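Local coordinates for protein biofilm growth-associated repressor (Xylella fastidiosa, PDB 3PQK) that represses its own operon by binding a palindromic AT-rich sequence that spans the -10 region of the blh promoter, thereby blocking transcription, at residues B[24-29]-B[56-60]. Residue numbers count along the deposited sequence, not the author numbering.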
# COMPACT_ATOMS: atom_id res chain seq x y z
N VAL B 24 4.13 11.05 7.33
CA VAL B 24 5.46 11.08 7.95
C VAL B 24 6.10 9.68 7.88
O VAL B 24 7.28 9.58 7.50
CB VAL B 24 5.46 11.69 9.38
CG1 VAL B 24 6.85 11.61 10.03
CG2 VAL B 24 4.94 13.14 9.37
N ARG B 25 5.31 8.62 8.14
CA ARG B 25 5.81 7.23 8.00
C ARG B 25 6.24 6.96 6.58
O ARG B 25 7.29 6.37 6.36
CB ARG B 25 4.76 6.21 8.44
CG ARG B 25 4.53 6.20 9.92
CD ARG B 25 3.39 5.28 10.28
NE ARG B 25 2.73 5.72 11.50
CZ ARG B 25 1.48 5.42 11.84
NH1 ARG B 25 0.72 4.67 11.04
NH2 ARG B 25 0.97 5.86 12.98
N LEU B 26 5.47 7.44 5.60
CA LEU B 26 5.84 7.27 4.21
C LEU B 26 7.15 7.97 3.82
O LEU B 26 7.98 7.37 3.13
CB LEU B 26 4.70 7.68 3.28
CG LEU B 26 3.60 6.64 3.18
CD1 LEU B 26 2.37 7.22 2.48
CD2 LEU B 26 4.09 5.41 2.42
N MSE B 27 7.34 9.21 4.27
CA MSE B 27 8.56 9.98 3.98
C MSE B 27 9.76 9.26 4.60
O MSE B 27 10.76 9.03 3.92
CB MSE B 27 8.44 11.41 4.51
CG MSE B 27 7.39 12.24 3.77
SE MSE B 27 7.30 14.10 4.40
CE MSE B 27 6.38 13.96 6.01
N LEU B 28 9.59 8.73 5.82
CA LEU B 28 10.60 7.97 6.52
C LEU B 28 11.00 6.70 5.78
O LEU B 28 12.16 6.51 5.53
CB LEU B 28 10.12 7.66 7.96
CG LEU B 28 10.15 8.86 8.92
CD1 LEU B 28 9.40 8.54 10.20
CD2 LEU B 28 11.59 9.29 9.24
N VAL B 29 10.04 5.85 5.40
CA VAL B 29 10.37 4.60 4.69
C VAL B 29 10.98 4.83 3.31
O VAL B 29 11.97 4.19 2.97
CB VAL B 29 9.26 3.51 4.76
CG1 VAL B 29 8.95 3.14 6.21
CG2 VAL B 29 7.99 3.97 4.05
N GLN B 56 6.87 8.51 15.16
CA GLN B 56 6.65 7.80 13.90
C GLN B 56 7.64 6.69 13.60
O GLN B 56 7.21 5.64 13.12
CB GLN B 56 6.45 8.79 12.73
CG GLN B 56 5.24 9.74 12.94
CD GLN B 56 3.98 8.99 13.26
OE1 GLN B 56 3.62 8.03 12.58
NE2 GLN B 56 3.31 9.35 14.36
N LEU B 57 8.95 6.87 13.94
CA LEU B 57 9.95 5.79 13.78
C LEU B 57 9.63 4.69 14.82
O LEU B 57 9.90 3.51 14.59
CB LEU B 57 11.40 6.30 13.96
CG LEU B 57 12.01 7.16 12.82
CD1 LEU B 57 13.13 8.09 13.36
CD2 LEU B 57 12.55 6.30 11.68
N GLY B 58 9.07 5.11 15.96
CA GLY B 58 8.62 4.24 17.04
C GLY B 58 7.55 3.29 16.53
O GLY B 58 7.75 2.08 16.58
N VAL B 59 6.51 3.84 15.87
CA VAL B 59 5.43 3.06 15.21
C VAL B 59 6.01 2.09 14.16
O VAL B 59 5.67 0.92 14.15
CB VAL B 59 4.32 3.96 14.60
CG1 VAL B 59 3.33 3.15 13.76
CG2 VAL B 59 3.59 4.75 15.69
N LEU B 60 6.92 2.57 13.29
CA LEU B 60 7.54 1.76 12.22
C LEU B 60 8.40 0.65 12.76
O LEU B 60 8.55 -0.38 12.11
CB LEU B 60 8.39 2.68 11.30
CG LEU B 60 7.61 3.61 10.37
CD1 LEU B 60 8.55 4.60 9.67
CD2 LEU B 60 6.76 2.81 9.31
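A steep helix-helix packing contact in the core of the ArsR-type winged-helix domain joins helix 23-33 to helix 52-62, the second helix of the predicted helix-turn-helix and, as in relatives, probably the DNA-recognition helix. The axes of the two segments approach to 9.8 Å and cross at -73°; the contact buries 401 Å² summed over both sides. The closest CA pair is that of Arg25 and Gln56, 6.0 Å apart.

Leu60 fills the centre of the apolar part. Leu60 CD1 lies 3.8 Å from both Leu28 CB and Val29 CG1 and 4.0 Å from the backbone O of Arg25, so the methyl sits over a turn of the facing helix. Leu28 points at the other helix, with Leu28 CD1 3.9 Å from both Gln56 CB and Leu57 CG. The aliphatic part of Gln56 also belongs to this packing, with Gln56 CG 3.8 Å from Val24 CG1.

Where the interface turns polar, Arg25 NE donates a hydrogen bond to Gln56 OE1 (2.7 Å, N-H...O angle 143°), which approaches the guanidinium near its plane. Val59 CG1 covers one face of that group, 3.5 Å from Arg25 NE, while Arg25 NH1 hydrogen-bonds to the backbone O of Thr19, at the end of the preceding helix.

Around this crossing, Ile46 and Leu42 of helix 39-46 extend the packing of Leu28 and Leu57 respectively. Leu57 also meets Tyr77 and Val29 meets Leu79, both on wing strand 76-79, while Val88 of helix 84-96 touches Val29, so the crossing is bordered by helix 39-46, the wing and the C-terminal helix.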